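Local coordinates for SusD superfamily protein (Bacteroides fragilis, PDB 3L22), which probably binds glycans at the outer membrane for uptake, as other members of the SusD family do, at residues I250-M255 with L319-I324; L309-D314 with E388-G393. One frame throughout, in Å; residues are numbered along the deposited sequence.

Interaction 1. Residues I250-M255 with L319-I324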
loop_
_atom_site.group_PDB
_atom_site.type_symbol
_atom_site.label_atom_id
_atom_site.label_comp_id
_atom_site.label_asym_id
_atom_site.label_seq_id
_atom_site.Cartn_x
_atom_site.Cartn_y
_atom_site.Cartn_z
ATOM N N ILE A 250 -7.212 -5.494 8.882
ATOM C CA ILE A 250 -6.162 -5.150 9.828
ATOM C C ILE A 250 -6.055 -3.647 9.930
ATOM O O ILE A 250 -6.135 -3.082 11.028
ATOM C CB ILE A 250 -4.808 -5.797 9.449
ATOM C CG1 ILE A 250 -4.937 -7.335 9.437
ATOM C CG2 ILE A 250 -3.728 -5.308 10.439
ATOM C CD1 ILE A 250 -3.855 -8.096 8.680
ATOM N N PHE A 251 -5.829 -2.979 8.807
ATOM C CA PHE A 251 -5.683 -1.517 8.814
ATOM C C PHE A 251 -6.258 -0.927 7.522
ATOM O O PHE A 251 -5.928 -1.412 6.421
ATOM C CB PHE A 251 -4.198 -1.116 8.984
ATOM C CG PHE A 251 -3.973 0.369 9.011
ATOM C CD1 PHE A 251 -4.439 1.131 10.076
ATOM C CD2 PHE A 251 -3.308 1.022 7.963
ATOM C CE1 PHE A 251 -4.297 2.524 10.080
ATOM C CE2 PHE A 251 -3.129 2.412 7.971
ATOM C CZ PHE A 251 -3.626 3.159 9.016
ATOM N N SER A 252 -7.082 0.112 7.674
ATOM C CA SER A 252 -7.741 0.815 6.574
ATOM C C SER A 252 -7.833 2.284 6.866
ATOM O O SER A 252 -7.708 2.727 8.029
ATOM C CB SER A 252 -9.186 0.320 6.369
ATOM O OG SER A 252 -9.252 -1.065 6.142
ATOM N N LEU A 253 -8.053 3.049 5.804
ATOM C CA LEU A 253 -8.271 4.504 5.902
ATOM C C LEU A 253 -9.778 4.740 5.747
ATOM O O LEU A 253 -10.344 4.449 4.661
ATOM C CB LEU A 253 -7.499 5.260 4.823
ATOM C CG LEU A 253 -6.055 4.810 4.587
ATOM C CD1 LEU A 253 -5.406 5.667 3.440
ATOM C CD2 LEU A 253 -5.296 4.934 5.870
ATOM N N PRO A 254 -10.431 5.201 6.821
ATOM C CA PRO A 254 -11.888 5.357 6.796
ATOM C C PRO A 254 -12.276 6.657 6.145
ATOM O O PRO A 254 -11.455 7.589 6.104
ATOM C CB PRO A 254 -12.248 5.383 8.284
ATOM C CG PRO A 254 -11.042 6.062 8.910
ATOM C CD PRO A 254 -9.864 5.581 8.135
HETATM N N MSE A 255 -13.504 6.742 5.672
HETATM C CA MSE A 255 -14.045 7.955 5.063
HETATM C C MSE A 255 -15.311 8.350 5.808
HETATM O O MSE A 255 -16.035 7.479 6.328
HETATM C CB MSE A 255 -14.453 7.640 3.641
HETATM C CG MSE A 255 -13.355 7.253 2.708
HETATM SE SE MSE A 255 -12.242 8.799 2.336
HETATM C CE MSE A 255 -10.760 7.869 1.416
ATOM N N LEU A 319 -17.822 6.750 0.163
ATOM C CA LEU A 319 -17.641 6.373 1.580
ATOM C C LEU A 319 -16.874 5.062 1.766
ATOM O O LEU A 319 -16.571 4.688 2.892
ATOM C CB LEU A 319 -18.970 6.287 2.305
ATOM C CG LEU A 319 -19.643 7.625 2.599
ATOM C CD1 LEU A 319 -21.101 7.436 2.978
ATOM C CD2 LEU A 319 -18.849 8.341 3.722
ATOM N N GLN A 320 -16.549 4.360 0.692
ATOM C CA GLN A 320 -15.845 3.090 0.856
ATOM C C GLN A 320 -14.452 3.319 1.428
ATOM O O GLN A 320 -13.700 4.190 0.951
ATOM C CB GLN A 320 -15.783 2.309 -0.442
ATOM C CG GLN A 320 -17.164 1.799 -0.870
ATOM C CD GLN A 320 -17.234 1.290 -2.335
ATOM O OE1 GLN A 320 -17.028 2.047 -3.311
ATOM N NE2 GLN A 320 -17.569 0.014 -2.487
ATOM N N TRP A 321 -14.123 2.557 2.461
ATOM C CA TRP A 321 -12.794 2.616 3.074
ATOM C C TRP A 321 -11.710 2.040 2.148
ATOM O O TRP A 321 -11.985 1.162 1.320
ATOM C CB TRP A 321 -12.795 1.822 4.370
ATOM C CG TRP A 321 -13.616 2.405 5.497
ATOM C CD1 TRP A 321 -14.628 3.341 5.417
ATOM C CD2 TRP A 321 -13.543 2.022 6.860
ATOM N NE1 TRP A 321 -15.133 3.598 6.660
ATOM C CE2 TRP A 321 -14.491 2.796 7.568
ATOM C CE3 TRP A 321 -12.751 1.109 7.570
ATOM C CZ2 TRP A 321 -14.697 2.653 8.942
ATOM C CZ3 TRP A 321 -12.962 0.984 8.954
ATOM C CH2 TRP A 321 -13.909 1.765 9.612
ATOM N N VAL A 322 -10.499 2.595 2.255
ATOM C CA VAL A 322 -9.354 2.151 1.514
ATOM C C VAL A 322 -8.640 1.118 2.386
ATOM O O VAL A 322 -8.145 1.447 3.467
ATOM C CB VAL A 322 -8.446 3.334 1.161
ATOM C CG1 VAL A 322 -7.156 2.884 0.368
ATOM C CG2 VAL A 322 -9.284 4.367 0.358
ATOM N N PRO A 323 -8.627 -0.158 1.957
ATOM C CA PRO A 323 -7.981 -1.228 2.704
ATOM C C PRO A 323 -6.460 -1.276 2.468
ATOM O O PRO A 323 -5.993 -1.498 1.322
ATOM C CB PRO A 323 -8.650 -2.467 2.133
ATOM C CG PRO A 323 -8.904 -2.131 0.709
ATOM C CD PRO A 323 -9.192 -0.654 0.683
ATOM N N ILE A 324 -5.683 -1.047 3.520
ATOM C CA ILE A 324 -4.213 -1.071 3.418
ATOM C C ILE A 324 -3.702 -2.495 3.669
ATOM O O ILE A 324 -3.003 -3.040 2.842
ATOM C CB ILE A 324 -3.576 -0.056 4.395
ATOM C CG1 ILE A 324 -4.085 1.379 4.088
ATOM C CG2 ILE A 324 -2.052 -0.114 4.384
ATOM C CD1 ILE A 324 -3.804 1.912 2.688
HETATM O O HOH W 1 -17.377 5.320 5.478
#
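P254 lies over one face of the W321 indole. Its CA stands 3.5 Å from the centroid of the five-membered ring, 2° off the ring normal. CB lies over the same face, offset toward the rim and nearest CE2 (3.5 Å). Outward along W321, CB packs on L253 O; CG, with chi1 at -69°, lies beside the backbone N and meets P254 CA; CD1 comes near M255 N; CD2 and CE2 meet both P254 CA and CB; CE3 approaches S252 CB; CZ2 and, more loosely, CH2 meet P254 CB; and NE1 gives a weak hydrogen bond, in the ring plane, to a water. That water also donates to M255 O and L319 O, tying the two segments together. The indole meets the rings of Y244 and F245.

The stack adjoins a two-stranded antiparallel sheet. L253 and V322 form a hydrogen-bonded pair, with L253 N to V322 O at 2.8 Å and V322 N to L253 O at 3.0 Å; S252 and P323 form the adjoining non-hydrogen-bonded pair. I324 N donates to F251 O, a more bent bond (140° at the hydrogen), next to the classic bulge in which I250 and F251 both face F325. On the face bearing L253 and V322, the bend at chi2 of selenomethionine M255 turns SE aside, and CE beyond it lies 3.9 Å from V322 CG2. L253 CG meets I324 CG1, and F251 CD2 touches I324 CB at 3.7 Å. Every direct hydrogen bond between the segments is backbone to backbone, so the side chains add shape-dependent apolar and CH-pi contact.

Interaction 2. Residues L309-D314 with E388-G393. With EDO (1,2-ethanediol), chain Y.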
loop_
_atom_site.group_PDB
_atom_site.type_symbol
_atom_site.label_atom_id
_atom_site.label_comp_id
_atom_site.label_asym_id
_atom_site.label_seq_id
_atom_site.Cartn_x
_atom_site.Cartn_y
_atom_site.Cartn_z
ATOM N N LEU A 309 -13.981 -3.111 -12.908
ATOM C CA LEU A 309 -13.694 -3.730 -11.637
ATOM C C LEU A 309 -14.732 -3.263 -10.588
ATOM O O LEU A 309 -14.783 -2.079 -10.284
ATOM C CB LEU A 309 -12.272 -3.381 -11.193
ATOM C CG LEU A 309 -11.756 -4.111 -9.959
ATOM C CD1 LEU A 309 -11.727 -5.644 -10.103
ATOM C CD2 LEU A 309 -10.368 -3.557 -9.537
HETATM N N MSE A 310 -15.482 -4.192 -9.986
HETATM C CA MSE A 310 -16.633 -3.822 -9.133
HETATM C C MSE A 310 -16.320 -3.780 -7.646
HETATM O O MSE A 310 -17.228 -3.859 -6.816
HETATM C CB MSE A 310 -17.815 -4.756 -9.391
HETATM C CG MSE A 310 -18.138 -4.928 -10.889
HETATM SE SE MSE A 310 -18.783 -3.274 -11.658
HETATM C CE MSE A 310 -20.512 -3.160 -10.723
ATOM N N LYS A 311 -15.056 -3.597 -7.266
ATOM C CA LYS A 311 -14.765 -3.398 -5.834
ATOM C C LYS A 311 -15.248 -2.036 -5.314
ATOM O O LYS A 311 -15.993 -1.953 -4.343
ATOM C CB LYS A 311 -13.284 -3.564 -5.507
ATOM C CG LYS A 311 -12.814 -5.032 -5.525
ATOM C CD LYS A 311 -11.327 -5.214 -5.275
ATOM C CE LYS A 311 -10.931 -6.712 -5.327
ATOM N NZ LYS A 311 -9.528 -6.934 -4.826
ATOM N N PHE A 312 -14.786 -0.967 -5.947
ATOM C CA PHE A 312 -15.051 0.391 -5.498
ATOM C C PHE A 312 -15.887 1.080 -6.539
ATOM O O PHE A 312 -15.336 1.625 -7.501
ATOM C CB PHE A 312 -13.721 1.135 -5.326
ATOM C CG PHE A 312 -12.788 0.452 -4.376
ATOM C CD1 PHE A 312 -12.972 0.582 -3.005
ATOM C CD2 PHE A 312 -11.721 -0.300 -4.841
ATOM C CE1 PHE A 312 -12.113 -0.046 -2.097
ATOM C CE2 PHE A 312 -10.874 -0.939 -3.958
ATOM C CZ PHE A 312 -11.074 -0.823 -2.576
ATOM N N THR A 313 -17.202 1.027 -6.390
ATOM C CA THR A 313 -18.076 1.659 -7.349
ATOM C C THR A 313 -19.053 2.684 -6.769
ATOM O O THR A 313 -19.895 3.200 -7.525
ATOM C CB THR A 313 -18.823 0.614 -8.192
ATOM O OG1 THR A 313 -19.591 -0.211 -7.321
ATOM C CG2 THR A 313 -17.805 -0.247 -8.990
ATOM N N ASP A 314 -18.934 3.044 -5.480
ATOM C CA ASP A 314 -19.851 4.036 -4.959
ATOM C C ASP A 314 -19.232 5.414 -5.103
ATOM O O ASP A 314 -18.592 5.943 -4.172
ATOM C CB ASP A 314 -20.248 3.716 -3.520
ATOM C CG ASP A 314 -21.235 4.739 -2.949
ATOM O OD1 ASP A 314 -21.647 5.725 -3.652
ATOM O OD2 ASP A 314 -21.580 4.568 -1.753
ATOM N N GLU A 388 -6.314 -11.707 -5.740
ATOM C CA GLU A 388 -6.820 -11.260 -4.447
ATOM C C GLU A 388 -6.743 -9.734 -4.273
ATOM O O GLU A 388 -7.676 -9.181 -3.715
ATOM C CB GLU A 388 -6.089 -11.962 -3.311
ATOM C CG GLU A 388 -6.710 -11.813 -1.904
ATOM C CD GLU A 388 -8.003 -12.590 -1.691
ATOM O OE1 GLU A 388 -8.202 -13.684 -2.290
ATOM O OE2 GLU A 388 -8.829 -12.087 -0.899
ATOM N N PHE A 389 -5.658 -9.082 -4.735
ATOM C CA PHE A 389 -5.405 -7.671 -4.475
ATOM C C PHE A 389 -5.507 -6.744 -5.675
ATOM O O PHE A 389 -5.046 -5.595 -5.649
ATOM C CB PHE A 389 -4.093 -7.531 -3.676
ATOM C CG PHE A 389 -4.230 -8.113 -2.339
ATOM C CD1 PHE A 389 -4.986 -7.451 -1.377
ATOM C CD2 PHE A 389 -3.760 -9.382 -2.061
ATOM C CE1 PHE A 389 -5.191 -8.029 -0.130
ATOM C CE2 PHE A 389 -3.976 -9.954 -0.835
ATOM C CZ PHE A 389 -4.712 -9.282 0.116
ATOM N N ILE A 390 -6.210 -7.209 -6.707
ATOM C CA ILE A 390 -6.524 -6.362 -7.836
ATOM C C ILE A 390 -7.260 -5.131 -7.325
ATOM O O ILE A 390 -8.236 -5.230 -6.575
ATOM C CB ILE A 390 -7.304 -7.119 -8.956
ATOM C CG1 ILE A 390 -7.389 -6.255 -10.232
ATOM C CG2 ILE A 390 -8.716 -7.594 -8.511
ATOM C CD1 ILE A 390 -7.829 -7.061 -11.526
ATOM N N GLY A 391 -6.757 -3.958 -7.710
ATOM C CA GLY A 391 -7.335 -2.691 -7.257
ATOM C C GLY A 391 -7.022 -2.241 -5.841
ATOM O O GLY A 391 -7.630 -1.252 -5.354
ATOM N N GLU A 392 -6.095 -2.909 -5.159
ATOM C CA GLU A 392 -5.875 -2.631 -3.715
ATOM C C GLU A 392 -4.453 -2.125 -3.367
ATOM O O GLU A 392 -3.939 -2.356 -2.293
ATOM C CB GLU A 392 -6.281 -3.843 -2.848
ATOM C CG GLU A 392 -7.792 -4.019 -2.789
ATOM C CD GLU A 392 -8.256 -5.139 -1.861
ATOM O OE1 GLU A 392 -7.721 -5.283 -0.722
ATOM O OE2 GLU A 392 -9.152 -5.894 -2.294
ATOM N N GLY A 393 -3.842 -1.389 -4.275
ATOM C CA GLY A 393 -2.697 -0.541 -3.924
ATOM C C GLY A 393 -1.416 -1.321 -3.742
ATOM O O GLY A 393 -0.527 -0.851 -3.059
HETATM C C1 EDO Y . -18.850 -6.366 -4.787
HETATM O O1 EDO Y . -19.851 -6.939 -5.677
HETATM C C2 EDO Y . -19.288 -5.213 -3.865
HETATM O O2 EDO Y . -18.340 -4.118 -3.898
#
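A type II beta turn, F389 to E392, receives the ammonium group of K311 just beyond the end of helix 374-388. K311 NZ bonds to I390 O at 2.8 Å, lying in the carbonyl plane on a lone pair, and makes a salt bridge with E392 OE2, also 2.8 Å. The carboxylate is met on its anti side, 30° out of its plane. A weak third bond runs to E388 O, near the helix C-terminus, whose carbonyl oxygens would be expected to favour the positive charge. The lysine is extended beyond CG, and its CD and CE pass close to I390 O (3.4 and 3.3 Å) before NZ bonds to it; its side chain crosses that of E392 at about a right angle.

Within the SusD family region the turn leads from helix 374-388 to helix 395-401, and E392 N closes it on F389 O at 2.9 Å. G391 occupies the third position with positive phi (77°), which favours glycine, and its CA packs 3.9 Å from L309 CD2. L309 CD1 meets I390 CG2, the two side chains running antiparallel past one another. F312 CE2 approaches G391 O at 3.5 Å. E392 has partners beyond the two segments: OE2 is also hydrogen-bonded to Y240 OH, and OE1 forms a salt bridge with R326 NE.

Both contacts are buried, their centres 12 Å apart, and their segments alternate along the chain. Interaction 1 pairs strands 249-253 and 322-326, and its cohesion comes from backbone bonds and apolar packing. Interaction 2 joins two irregular segments, and there a buried charge and main-chain carbonyls take over from regular strand pairing. The two meet at Q320, whose OE1 probably accepts a hydrogen bond from D314 N and whose NE2 donates to Y240 O. P323 touches both F312 and E392, placing strand 322-326 against both segments of interaction 2. F251 lies near the zinc ligands E119 and H197, whereas interaction 2 lies farther from any bound zinc.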